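Long-range contacts in DUF3244 domain-containing protein (Bacteroides vulgatus ATCC 8482, PDB 3D33), which is of unknown function but folds as an immunoglobulin-like beta-sandwich and belongs to the DUF3244 family: residues N28-V33 and N44-R49; L39-N44 and Y76-I81; M51-T56 and V63-D68; D57-G62 and P85-K90. All blocks are in the same frame, centred on the assembly; numbering follows the deposited sequence.

Contact 1: N28-V33 and N44-R49; sequences NCPITV and NASPDR
Where an antiparallel beta ladder runs out into an Asx turn, Pro-30 and Ile-31 meet Asn-44, Ala-45 and Ser-46. Ile-31 and Asn-44 form a non-hydrogen-bonded pair. One step further out, the amide of Ala-45 donates to Pro-30 O over 2.9 Å with an N-H...O angle of 165°. This carbonyl is also approached by the CA-H of Asn-44, whose CA lies 3.3 Å from Pro-30 O, and thus takes one hydrogen bond and one weaker CA-H contact from consecutive residues.

The side chain of Asn-44 serves both the turn and the packing. Its CG is anti to the backbone N (chi1 178°), which sets the carboxamide beside Ile-31. The turn is closed by OD1, which accepts from Ser-46 N at 3.0 Å, the donor standing above the plane of the carboxamide. Ile-31 CD1 presses on the same flat group, only 3.2 Å from Asn-44 CG and nearly as close to its CB, OD1 and ND2, a tight fit. Pro-30 runs alongside Asn-44, its CB 3.7 Å from Asn-44 OD1, and the same CB lies 3.6 Å from Ser-46 OG in the conformer given, a detail left doubtful by a second conformer of the serine.

Strand 31-36 lies between strands 10-11 and 39-44 of one sheet, and the loop after Asn-44 leads to strand 50-57 of the other. Ile-31 bridges the layers: it touches Leu-101 of strand 100-107 and also Trp-18 and Leu-14.

Contact 2: L39-N44 and Y76-I81; sequences LLTLKN and YITISI
Leu-40 with Ile-79 and Leu-42 with Ile-77 are the hydrogen-bonded pairs of an antiparallel ladder, and between them they satisfy four backbone N-H groups and four carbonyls. Leu-40 N gives to Ile-79 O and Ile-79 N to Leu-40 O, both at 2.8 Å. In the second pair Leu-42 N reaches Ile-77 O at 2.8 Å, while the return bond from Ile-77 N to Leu-42 O is longer, at 3.1 Å. Leu-40 O is further approached by the CA-H of Thr-78, and Leu-42 O by that of Tyr-76. On its other edge strand 39-44 bonds to Phe-34 through Thr-41 and to Thr-32 through Lys-43.

The hydroxyls of Thr-41 and Tyr-76 share a water, 2.7 Å from Thr-41 OG1 and 3.1 Å from Tyr-76 OH. Thr-41 OG1 sits beside the backbone N (chi1 -61°), which leaves CG2 anti to that nitrogen and 3.6 Å from Tyr-76 CE1. Lys-43 runs alongside the tyrosine, with CE at the ring edge. Ser-80 OG is hydrogen-bonded to Ala-82 N.

On the opposite face Leu-40 and Ile-79 lie side by side, CD2 to CD1 at 4.0 Å. Strand 76-80 is one of the two edge strands of its sheet; Leu-42, Ile-77 and Ile-79 touch Ile-53 of strand 50-57 in the facing sheet, and Ile-79 also meets Tyr-65 of strand 63-69.

Contact 3: M51-T56 and V63-D68; sequences MTIRIT and VVYEND
Arg-54 crosses Val-63 and then runs beside Glu-66 on one face of the antiparallel pair 51-56 and 63-68. Its CB lies near Tyr-65 O. CG, anti to the backbone N, also lies by that oxygen and packs on Val-63 CG1 at 3.7 Å, and CD meets the other methyl, Val-63 CG2, at 4.0 Å. The chain bends at chi3 (-74°), which places NE by the carboxylate of Glu-66, in a long salt bridge of 3.5 Å to OE1. That oxygen lies at the guanidinium edge, in its plane, with NH2 and then CZ somewhat farther off and the two flat groups 76° apart. Glu-66 is modelled in two conformers, so this long bridge is doubtful.

Further along the same face Thr-52 OG1 donates to Asp-68 OD1 at 2.8 Å, reaching it on the anti side and out of the carboxylate plane. On the opposite face, which looks into the sandwich, Tyr-65 crosses Ile-53 obliquely, its CE1 4.0 Å from Ile-53 CG2. Asn-67 ND2 donates to Tyr-65 OH over 2.9 Å and helps fix the end of the ring. Ile-55 touches Ile-79 of the facing sheet, and both isoleucines touch Leu-91 of strand 87-96.

Paired backbone bonds link Ile-53 with Asn-67. At Ile-55 the regular pattern breaks: its carbonyl O takes Val-64 N at 2.9 Å and, weakly, Tyr-65 N at 3.4 Å. Two residues facing one is the mark of a classic beta bulge, here in a beta hairpin at the edge of an immunoglobulin-like sandwich.

Contact 4: D57-G62 and P85-K90; sequences DMAKGG and PAEEYK
Met-58, Asp-57 and Glu-87 carry most of this surface contact between the hairpin loop 57-62 and the start of strand 87-96. Met-58, a selenomethionine, joins the two by its backbone: its N donates to Glu-88 O at 3.0 Å. In the conformer given, its side chain bends at chi2 and chi3; CG lies 3.3 Å from Glu-88 O and the chain crosses Lys-90 at about a right angle, details that are doubtful because a second conformer exists.

Asp-57 pairs with Tyr-89 as a non-hydrogen-bonded bridge and rests its CB 3.6 Å from Tyr-89 CE1. The tyrosine is held at its far end, where OH donates to Pro-85 O at 2.6 Å, and its ring also meets that of Phe-84. The carboxylate of Asp-57 turns into its own loop. OD2 accepts from Lys-60 N at 2.8 Å on the syn side and weakly from Ala-59 N, while OD1 receives Gly-62 N at 2.9 Å from above the carboxylate plane.

A bend at chi2 (48°) brings Glu-87 CD to the side of Ala-59, whose CB lies 3.4 Å from Glu-87 OE1, while OE2 accepts from Glu-88 N. The carboxylates of Glu-87 and Asp-57 are near without touching; the N-H groups around Asp-57 would probably ease any repulsion. The bond from Lys-60 N to Asp-57 OD2 is that of an Asx motif, here shaping the turn of a beta hairpin beside the neighbouring strand of the sheet.

From the N terminus, contact 1 closes the first loop, bringing the chain back after strands 31-36 and 39-44, and ends before contacts 3 and 4 begin. Contact 2 starts on the second of these strands, shares Asn-44 with contact 1 and crosses it. Its long excursion to strand 76-80 contains the whole of contact 3, a hairpin in the other sheet. Contact 4 opens in that hairpin's turn and closes on strand 87-96, so it crosses both contacts 2 and 3. Contacts 1 and 2 thus lie in one sheet, contacts 3 and 4 in the other; side chains of contacts 2 and 3 meet between the layers. The centres of contacts 1 and 4 are about 25 Å apart.

Contact 1: N28-V33 and N44-R49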
loop_
_atom_site.group_PDB
_atom_site.type_symbol
_atom_site.label_atom_id
_atom_site.label_comp_id
_atom_site.label_asym_id
_atom_site.label_seq_id
_atom_site.Cartn_x
_atom_site.Cartn_y
_atom_site.Cartn_z
ATOM N N ASN A 28 6.150 -15.755 -6.601
ATOM C CA ASN A 28 5.957 -14.315 -6.799
ATOM C C ASN A 28 4.842 -13.773 -5.901
ATOM O O ASN A 28 3.725 -14.299 -5.895
ATOM C CB ASN A 28 5.637 -14.003 -8.268
ATOM N N CYS A 29 5.161 -12.737 -5.129
ATOM C CA CYS A 29 4.173 -12.078 -4.275
ATOM C C CYS A 29 3.009 -11.570 -5.116
ATOM O O CYS A 29 3.235 -10.919 -6.144
ATOM C CB CYS A 29 4.832 -10.905 -3.559
ATOM S SG CYS A 29 3.779 -10.045 -2.422
ATOM N N PRO A 30 1.761 -11.865 -4.706
ATOM C CA PRO A 30 0.618 -11.371 -5.484
ATOM C C PRO A 30 0.318 -9.875 -5.405
ATOM O O PRO A 30 -0.472 -9.374 -6.236
ATOM C CB PRO A 30 -0.564 -12.128 -4.875
ATOM C CG PRO A 30 -0.178 -12.384 -3.482
ATOM C CD PRO A 30 1.308 -12.691 -3.570
ATOM N N ILE A 31 0.898 -9.178 -4.423
ATOM C CA ILE A 31 0.631 -7.761 -4.211
ATOM C C ILE A 31 1.731 -6.920 -4.861
ATOM O O ILE A 31 2.899 -7.146 -4.603
ATOM C CB ILE A 31 0.585 -7.384 -2.708
ATOM C CG1 ILE A 31 -0.274 -8.371 -1.890
ATOM C CG2 ILE A 31 0.104 -5.923 -2.562
ATOM C CD1 ILE A 31 -1.702 -8.329 -2.231
ATOM N N THR A 32 1.346 -5.976 -5.724
ATOM C CA THR A 32 2.301 -4.995 -6.276
ATOM C C THR A 32 1.670 -3.605 -6.202
ATOM O O THR A 32 0.445 -3.451 -6.162
ATOM C CB THR A 32 2.677 -5.338 -7.721
ATOM O OG1 THR A 32 1.505 -5.370 -8.515
ATOM C CG2 THR A 32 3.357 -6.711 -7.820
ATOM N N VAL A 33 2.519 -2.594 -6.094
ATOM C CA VAL A 33 2.102 -1.212 -5.962
ATOM C C VAL A 33 2.958 -0.352 -6.918
ATOM O O VAL A 33 4.181 -0.606 -7.095
ATOM C CB VAL A 33 2.253 -0.720 -4.511
ATOM C CG1 VAL A 33 2.010 0.783 -4.439
ATOM C CG2 VAL A 33 1.326 -1.500 -3.572
ATOM N N ASN A 44 -3.663 -6.915 -6.517
ATOM C CA ASN A 44 -3.526 -8.159 -5.787
ATOM C C ASN A 44 -3.996 -9.251 -6.751
ATOM O O ASN A 44 -5.186 -9.329 -7.063
ATOM C CB ASN A 44 -4.385 -8.139 -4.519
ATOM C CG ASN A 44 -4.310 -9.442 -3.728
ATOM O OD1 ASN A 44 -3.739 -10.426 -4.188
ATOM N ND2 ASN A 44 -4.931 -9.454 -2.543
ATOM N N ALA A 45 -3.064 -10.072 -7.210
ATOM C CA ALA A 45 -3.342 -11.084 -8.234
ATOM C C ALA A 45 -4.062 -12.315 -7.682
ATOM O O ALA A 45 -4.526 -13.176 -8.467
ATOM C CB ALA A 45 -2.069 -11.511 -8.949
ATOM N N SER A 46 -4.166 -12.418 -6.364
ATOM C CA SER A 46 -4.792 -13.583 -5.734
ATOM C C SER A 46 -5.562 -13.152 -4.483
ATOM O O SER A 46 -5.144 -13.456 -3.356
ATOM C CB SER A 46 -3.727 -14.637 -5.391
ATOM O OG SER A 46 -2.679 -14.631 -6.341
ATOM N N PRO A 47 -6.689 -12.430 -4.666
ATOM C CA PRO A 47 -7.476 -11.942 -3.525
ATOM C C PRO A 47 -7.927 -13.116 -2.672
ATOM O O PRO A 47 -8.531 -14.042 -3.179
ATOM C CB PRO A 47 -8.682 -11.248 -4.182
ATOM C CG PRO A 47 -8.272 -10.998 -5.576
ATOM C CD PRO A 47 -7.311 -12.044 -5.947
ATOM N N ASP A 48 -7.610 -13.090 -1.381
ATOM C CA ASP A 48 -7.871 -14.271 -0.550
ATOM C C ASP A 48 -7.949 -13.982 0.946
ATOM O O ASP A 48 -8.023 -14.901 1.733
ATOM C CB ASP A 48 -6.784 -15.319 -0.798
ATOM C CG ASP A 48 -5.396 -14.836 -0.398
ATOM O OD1 ASP A 48 -5.279 -13.707 0.107
ATOM O OD2 ASP A 48 -4.418 -15.591 -0.584
ATOM N N ARG A 49 -7.896 -12.717 1.330
ATOM C CA ARG A 49 -7.988 -12.363 2.725
ATOM C C ARG A 49 -8.381 -10.899 2.861
ATOM O O ARG A 49 -8.104 -10.085 1.960
ATOM C CB ARG A 49 -6.640 -12.616 3.387
ATOM C CG ARG A 49 -5.587 -11.557 3.099
ATOM C CD ARG A 49 -4.216 -12.083 3.446
ATOM N NE ARG A 49 -3.822 -13.068 2.464
ATOM C CZ ARG A 49 -2.703 -13.788 2.511
ATOM N NH1 ARG A 49 -1.824 -13.624 3.485
ATOM N NH2 ARG A 49 -2.467 -14.679 1.555
#

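Contact 2: L39-N44 and Y76-I81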
loop_
_atom_site.group_PDB
_atom_site.type_symbol
_atom_site.label_atom_id
_atom_site.label_comp_id
_atom_site.label_asym_id
_atom_site.label_seq_id
_atom_site.Cartn_x
_atom_site.Cartn_y
_atom_site.Cartn_z
ATOM N N LEU A 39 -1.219 9.326 -8.082
ATOM C CA LEU A 39 -2.118 8.235 -7.780
ATOM C C LEU A 39 -1.260 7.014 -7.534
ATOM O O LEU A 39 -0.417 6.660 -8.372
ATOM C CB LEU A 39 -3.064 7.984 -8.934
ATOM C CG LEU A 39 -4.255 7.071 -8.654
ATOM C CD1 LEU A 39 -5.241 7.733 -7.705
ATOM C CD2 LEU A 39 -4.922 6.715 -9.980
ATOM N N LEU A 40 -1.518 6.377 -6.396
ATOM C CA LEU A 40 -0.913 5.115 -6.020
ATOM C C LEU A 40 -1.903 3.995 -6.360
ATOM O O LEU A 40 -3.070 4.122 -6.054
ATOM C CB LEU A 40 -0.628 5.166 -4.539
ATOM C CG LEU A 40 0.073 4.059 -3.786
ATOM C CD1 LEU A 40 0.579 4.675 -2.457
ATOM C CD2 LEU A 40 -0.877 2.901 -3.518
ATOM N N THR A 41 -1.430 2.935 -7.017
ATOM C CA THR A 41 -2.288 1.810 -7.375
ATOM C C THR A 41 -1.739 0.540 -6.766
ATOM O O THR A 41 -0.558 0.214 -6.953
ATOM C CB THR A 41 -2.418 1.623 -8.919
ATOM O OG1 THR A 41 -3.006 2.792 -9.508
ATOM C CG2 THR A 41 -3.276 0.372 -9.277
ATOM N N LEU A 42 -2.606 -0.184 -6.072
ATOM C CA LEU A 42 -2.293 -1.502 -5.557
ATOM C C LEU A 42 -3.078 -2.552 -6.323
ATOM O O LEU A 42 -4.269 -2.413 -6.533
ATOM C CB LEU A 42 -2.617 -1.616 -4.068
ATOM C CG LEU A 42 -2.426 -2.981 -3.420
ATOM C CD1 LEU A 42 -2.071 -2.835 -1.924
ATOM C CD2 LEU A 42 -3.655 -3.906 -3.593
ATOM N N LYS A 43 -2.378 -3.594 -6.734
ATOM C CA LYS A 43 -3.027 -4.756 -7.341
ATOM C C LYS A 43 -2.697 -6.002 -6.567
ATOM O O LYS A 43 -1.594 -6.142 -6.058
ATOM C CB LYS A 43 -2.576 -4.882 -8.770
ATOM C CG LYS A 43 -3.101 -3.735 -9.609
ATOM C CD LYS A 43 -3.045 -4.041 -11.069
ATOM C CE LYS A 43 -3.631 -2.907 -11.869
ATOM N NZ LYS A 43 -4.036 -3.399 -13.210
ATOM N N ASN A 44 -3.663 -6.915 -6.517
ATOM C CA ASN A 44 -3.526 -8.159 -5.787
ATOM C C ASN A 44 -3.996 -9.251 -6.751
ATOM O O ASN A 44 -5.186 -9.329 -7.063
ATOM C CB ASN A 44 -4.385 -8.139 -4.519
ATOM C CG ASN A 44 -4.310 -9.442 -3.728
ATOM O OD1 ASN A 44 -3.739 -10.426 -4.188
ATOM N ND2 ASN A 44 -4.931 -9.454 -2.543
ATOM N N TYR A 76 -7.748 -4.591 -6.176
ATOM C CA TYR A 76 -7.400 -3.324 -6.844
ATOM C C TYR A 76 -7.888 -2.149 -6.016
ATOM O O TYR A 76 -9.078 -2.066 -5.690
ATOM C CB TYR A 76 -8.042 -3.277 -8.217
ATOM C CG TYR A 76 -7.890 -1.996 -8.997
ATOM C CD1 TYR A 76 -6.706 -1.715 -9.673
ATOM C CD2 TYR A 76 -8.933 -1.086 -9.109
ATOM C CE1 TYR A 76 -6.555 -0.551 -10.406
ATOM C CE2 TYR A 76 -8.793 0.068 -9.854
ATOM C CZ TYR A 76 -7.596 0.336 -10.486
ATOM O OH TYR A 76 -7.474 1.484 -11.241
ATOM N N ILE A 77 -6.966 -1.237 -5.712
ATOM C CA ILE A 77 -7.219 -0.080 -4.855
ATOM C C ILE A 77 -6.398 1.051 -5.456
ATOM O O ILE A 77 -5.235 0.839 -5.798
ATOM C CB ILE A 77 -6.758 -0.372 -3.369
ATOM C CG1 ILE A 77 -7.606 -1.479 -2.719
ATOM C CG2 ILE A 77 -6.786 0.883 -2.502
ATOM C CD1 ILE A 77 -9.107 -1.142 -2.613
ATOM N N THR A 78 -7.002 2.221 -5.612
ATOM C CA THR A 78 -6.223 3.439 -5.874
ATOM C C THR A 78 -6.311 4.427 -4.714
ATOM O O THR A 78 -7.355 4.559 -4.036
ATOM C CB THR A 78 -6.597 4.138 -7.186
ATOM O OG1 THR A 78 -7.935 4.678 -7.099
ATOM C CG2 THR A 78 -6.482 3.162 -8.367
ATOM N N ILE A 79 -5.203 5.109 -4.503
ATOM C CA ILE A 79 -5.077 6.073 -3.412
ATOM C C ILE A 79 -4.456 7.347 -3.977
ATOM O O ILE A 79 -3.350 7.319 -4.510
ATOM C CB ILE A 79 -4.179 5.545 -2.295
ATOM C CG1 ILE A 79 -4.706 4.232 -1.717
ATOM C CG2 ILE A 79 -4.026 6.586 -1.166
ATOM C CD1 ILE A 79 -3.722 3.575 -0.743
ATOM N N SER A 80 -5.150 8.464 -3.828
ATOM C CA SER A 80 -4.590 9.765 -4.229
ATOM C C SER A 80 -3.646 10.234 -3.156
ATOM O O SER A 80 -4.034 10.350 -1.976
ATOM C CB SER A 80 -5.653 10.829 -4.396
ATOM O OG SER A 80 -5.004 12.044 -4.748
ATOM N N ILE A 81 -2.405 10.496 -3.553
ATOM C CA ILE A 81 -1.405 11.063 -2.645
ATOM C C ILE A 81 -1.209 12.568 -2.896
ATOM O O ILE A 81 -0.329 13.201 -2.336
ATOM C CB ILE A 81 -0.063 10.310 -2.746
ATOM C CG1 ILE A 81 0.592 10.438 -4.131
ATOM C CG2 ILE A 81 -0.268 8.815 -2.414
ATOM C CD1 ILE A 81 2.022 9.808 -4.182
HETATM O O HOH W 1 -4.565 2.560 -11.699
#

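Contact 3: M51-T56 and V63-D68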
loop_
_atom_site.group_PDB
_atom_site.type_symbol
_atom_site.label_atom_id
_atom_site.label_comp_id
_atom_site.label_asym_id
_atom_site.label_seq_id
_atom_site.Cartn_x
_atom_site.Cartn_y
_atom_site.Cartn_z
HETATM N N MSE A 51 -7.818 -7.180 4.049
HETATM C CA MSE A 51 -6.573 -6.421 4.067
HETATM C C MSE A 51 -6.744 -5.067 4.736
HETATM O O MSE A 51 -7.857 -4.524 4.848
HETATM C CB MSE A 51 -6.072 -6.164 2.653
HETATM C CG MSE A 51 -5.750 -7.370 1.830
HETATM SE SE MSE A 51 -4.867 -6.741 0.183
HETATM C CE MSE A 51 -5.869 -4.949 -0.112
ATOM N N THR A 52 -5.637 -4.544 5.240
ATOM C CA THR A 52 -5.581 -3.181 5.746
ATOM C C THR A 52 -4.419 -2.490 5.075
ATOM O O THR A 52 -3.332 -3.067 4.960
ATOM C CB THR A 52 -5.366 -3.118 7.262
ATOM O OG1 THR A 52 -6.470 -3.741 7.939
ATOM C CG2 THR A 52 -5.244 -1.648 7.693
ATOM N N ILE A 53 -4.637 -1.260 4.603
ATOM C CA ILE A 53 -3.569 -0.445 4.011
ATOM C C ILE A 53 -3.403 0.759 4.953
ATOM O O ILE A 53 -4.384 1.365 5.357
ATOM C CB ILE A 53 -3.915 0.060 2.598
ATOM C CG1 ILE A 53 -4.130 -1.128 1.664
ATOM C CG2 ILE A 53 -2.836 1.035 2.073
ATOM C CD1 ILE A 53 -4.556 -0.756 0.251
ATOM N N ARG A 54 -2.168 1.031 5.343
ATOM C CA ARG A 54 -1.862 2.159 6.216
ATOM C C ARG A 54 -0.672 2.932 5.633
ATOM O O ARG A 54 0.314 2.343 5.182
ATOM C CB ARG A 54 -1.580 1.659 7.627
ATOM C CG ARG A 54 -1.429 2.688 8.687
ATOM C CD ARG A 54 -1.529 1.999 10.085
ATOM N NE ARG A 54 -2.897 1.586 10.444
ATOM C CZ ARG A 54 -3.320 0.331 10.694
ATOM N NH1 ARG A 54 -2.520 -0.731 10.610
ATOM N NH2 ARG A 54 -4.590 0.116 11.019
ATOM N N ILE A 55 -0.800 4.252 5.574
ATOM C CA ILE A 55 0.268 5.086 5.099
ATOM C C ILE A 55 0.617 6.039 6.243
ATOM O O ILE A 55 -0.292 6.670 6.826
ATOM C CB ILE A 55 -0.123 5.871 3.842
ATOM C CG1 ILE A 55 -0.521 4.924 2.709
ATOM C CG2 ILE A 55 1.013 6.822 3.392
ATOM C CD1 ILE A 55 -1.013 5.611 1.512
ATOM N N THR A 56 1.902 6.107 6.575
ATOM C CA THR A 56 2.439 6.852 7.718
ATOM C C THR A 56 3.573 7.810 7.292
ATOM O O THR A 56 4.505 7.392 6.578
ATOM C CB THR A 56 2.982 5.837 8.793
ATOM O OG1 THR A 56 1.947 4.917 9.168
ATOM C CG2 THR A 56 3.468 6.581 10.031
ATOM N N VAL A 63 -0.238 8.656 10.904
ATOM C CA VAL A 63 -0.975 7.949 9.875
ATOM C C VAL A 63 -1.853 8.941 9.116
ATOM O O VAL A 63 -2.699 9.636 9.720
ATOM C CB VAL A 63 -1.809 6.807 10.472
ATOM C CG1 VAL A 63 -2.618 6.124 9.393
ATOM C CG2 VAL A 63 -0.896 5.797 11.195
ATOM N N VAL A 64 -1.643 8.997 7.806
ATOM C CA VAL A 64 -2.389 9.918 6.935
ATOM C C VAL A 64 -3.528 9.182 6.217
ATOM O O VAL A 64 -4.447 9.811 5.710
ATOM C CB VAL A 64 -1.471 10.634 5.904
ATOM C CG1 VAL A 64 -0.414 11.448 6.634
ATOM C CG2 VAL A 64 -0.872 9.657 4.900
ATOM N N TYR A 65 -3.462 7.837 6.170
ATOM C CA TYR A 65 -4.430 7.044 5.454
ATOM C C TYR A 65 -4.488 5.671 6.092
ATOM O O TYR A 65 -3.448 5.050 6.266
ATOM C CB TYR A 65 -4.033 6.910 3.973
ATOM C CG TYR A 65 -4.938 6.056 3.098
ATOM C CD1 TYR A 65 -4.848 4.672 3.117
ATOM C CD2 TYR A 65 -5.929 6.640 2.287
ATOM C CE1 TYR A 65 -5.646 3.881 2.298
ATOM C CE2 TYR A 65 -6.747 5.857 1.480
ATOM C CZ TYR A 65 -6.580 4.471 1.481
ATOM O OH TYR A 65 -7.392 3.685 0.682
ATOM N N GLU A 66 -5.689 5.208 6.423
ATOM C CA GLU A 66 -5.876 3.802 6.802
ATOM C C GLU A 66 -7.219 3.319 6.280
ATOM O O GLU A 66 -8.245 4.008 6.369
ATOM C CB GLU A 66 -5.749 3.572 8.320
ATOM C CG GLU A 66 -6.862 4.165 9.124
ATOM C CD GLU A 66 -6.723 3.972 10.636
ATOM O OE1 GLU A 66 -5.609 3.754 11.144
ATOM O OE2 GLU A 66 -7.757 4.053 11.291
ATOM N N ASN A 67 -7.197 2.131 5.703
ATOM C CA ASN A 67 -8.367 1.577 5.060
ATOM C C ASN A 67 -8.407 0.057 5.275
ATOM O O ASN A 67 -7.431 -0.619 4.966
ATOM C CB ASN A 67 -8.283 1.943 3.579
ATOM C CG ASN A 67 -9.531 1.585 2.802
ATOM O OD1 ASN A 67 -10.482 1.064 3.355
ATOM N ND2 ASN A 67 -9.530 1.889 1.496
ATOM N N ASP A 68 -9.504 -0.427 5.844
ATOM C CA ASP A 68 -9.763 -1.859 6.010
ATOM C C ASP A 68 -10.545 -2.333 4.802
ATOM O O ASP A 68 -11.666 -1.905 4.590
ATOM C CB ASP A 68 -10.566 -2.110 7.291
ATOM C CG ASP A 68 -9.765 -1.826 8.548
ATOM O OD1 ASP A 68 -8.530 -1.880 8.502
ATOM O OD2 ASP A 68 -10.375 -1.573 9.599
#

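Contact 4: D57-G62 and P85-K90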
loop_
_atom_site.group_PDB
_atom_site.type_symbol
_atom_site.label_atom_id
_atom_site.label_comp_id
_atom_site.label_asym_id
_atom_site.label_seq_id
_atom_site.Cartn_x
_atom_site.Cartn_y
_atom_site.Cartn_z
ATOM N N ASP A 57 3.508 9.076 7.705
ATOM C CA ASP A 57 4.572 10.026 7.335
ATOM C C ASP A 57 5.824 9.732 8.164
ATOM O O ASP A 57 5.737 9.393 9.352
ATOM C CB ASP A 57 4.139 11.481 7.479
ATOM C CG ASP A 57 4.476 12.052 8.825
ATOM O OD1 ASP A 57 3.661 11.875 9.748
ATOM O OD2 ASP A 57 5.556 12.668 8.959
HETATM N N MSE A 58 6.988 9.911 7.558
HETATM C CA MSE A 58 8.240 9.566 8.233
HETATM C C MSE A 58 8.863 10.681 9.093
HETATM O O MSE A 58 9.855 10.434 9.807
HETATM C CB MSE A 58 9.227 9.041 7.205
HETATM C CG MSE A 58 8.740 7.758 6.581
HETATM SE SE MSE A 58 8.998 6.245 7.751
HETATM C CE MSE A 58 11.131 6.239 7.510
ATOM N N ALA A 59 8.283 11.875 9.048
ATOM C CA ALA A 59 8.744 13.011 9.850
ATOM C C ALA A 59 8.191 12.977 11.263
ATOM O O ALA A 59 8.902 13.291 12.222
ATOM C CB ALA A 59 8.360 14.352 9.155
ATOM N N LYS A 60 6.913 12.648 11.399
ATOM C CA LYS A 60 6.244 12.606 12.700
ATOM C C LYS A 60 5.679 11.235 13.088
ATOM O O LYS A 60 5.295 11.032 14.247
ATOM C CB LYS A 60 5.094 13.599 12.697
ATOM C CG LYS A 60 5.583 15.057 12.592
ATOM C CD LYS A 60 4.444 16.017 12.395
ATOM C CE LYS A 60 4.897 17.443 12.639
ATOM N NZ LYS A 60 5.129 17.744 14.091
ATOM N N GLY A 61 5.600 10.319 12.119
ATOM C CA GLY A 61 5.067 8.969 12.366
ATOM C C GLY A 61 3.546 8.986 12.460
ATOM O O GLY A 61 2.940 8.086 13.067
ATOM N N GLY A 62 2.938 10.015 11.869
ATOM C CA GLY A 62 1.471 10.127 11.762
ATOM C C GLY A 62 0.865 9.349 10.607
ATOM O O GLY A 62 1.362 9.388 9.465
ATOM N N PRO A 85 1.345 16.086 2.296
ATOM C CA PRO A 85 2.538 16.919 2.247
ATOM C C PRO A 85 3.723 16.239 1.583
ATOM O O PRO A 85 3.864 15.019 1.633
ATOM C CB PRO A 85 2.848 17.165 3.739
ATOM C CG PRO A 85 1.523 17.116 4.382
ATOM C CD PRO A 85 0.815 16.000 3.672
ATOM N N ALA A 86 4.571 17.055 0.970
ATOM C CA ALA A 86 5.838 16.592 0.433
ATOM C C ALA A 86 6.662 15.981 1.574
ATOM O O ALA A 86 7.032 16.656 2.529
ATOM C CB ALA A 86 6.587 17.762 -0.218
ATOM N N GLU A 87 6.936 14.692 1.479
ATOM C CA GLU A 87 7.533 13.952 2.583
ATOM C C GLU A 87 7.702 12.505 2.096
ATOM O O GLU A 87 7.091 12.122 1.081
ATOM C CB GLU A 87 6.593 13.976 3.812
ATOM C CG GLU A 87 7.172 13.413 5.106
ATOM C CD GLU A 87 8.545 13.965 5.382
ATOM O OE1 GLU A 87 8.635 15.096 5.895
ATOM O OE2 GLU A 87 9.526 13.268 5.062
ATOM N N GLU A 88 8.512 11.715 2.809
ATOM C CA GLU A 88 8.546 10.269 2.591
ATOM C C GLU A 88 7.506 9.617 3.467
ATOM O O GLU A 88 7.295 10.039 4.621
ATOM C CB GLU A 88 9.910 9.666 2.904
ATOM C CG GLU A 88 9.989 8.185 2.572
ATOM C CD GLU A 88 11.379 7.639 2.741
ATOM O OE1 GLU A 88 12.034 8.030 3.720
ATOM O OE2 GLU A 88 11.807 6.834 1.894
ATOM N N TYR A 89 6.876 8.580 2.909
ATOM C CA TYR A 89 5.820 7.825 3.559
ATOM C C TYR A 89 6.150 6.347 3.605
ATOM O O TYR A 89 6.722 5.810 2.657
ATOM C CB TYR A 89 4.482 8.008 2.807
ATOM C CG TYR A 89 4.010 9.422 2.922
ATOM C CD1 TYR A 89 3.254 9.825 4.004
ATOM C CD2 TYR A 89 4.418 10.399 2.006
ATOM C CE1 TYR A 89 2.887 11.133 4.158
ATOM C CE2 TYR A 89 4.033 11.735 2.136
ATOM C CZ TYR A 89 3.263 12.100 3.227
ATOM O OH TYR A 89 2.897 13.425 3.409
ATOM N N LYS A 90 5.755 5.704 4.692
ATOM C CA LYS A 90 5.757 4.224 4.818
ATOM C C LYS A 90 4.386 3.700 4.438
ATOM O O LYS A 90 3.366 4.193 4.929
ATOM C CB LYS A 90 6.062 3.806 6.260
ATOM C CG LYS A 90 6.067 2.320 6.485
ATOM C CD LYS A 90 6.480 1.902 7.886
ATOM C CE LYS A 90 5.489 2.394 8.942
ATOM N NZ LYS A 90 5.816 1.936 10.346
#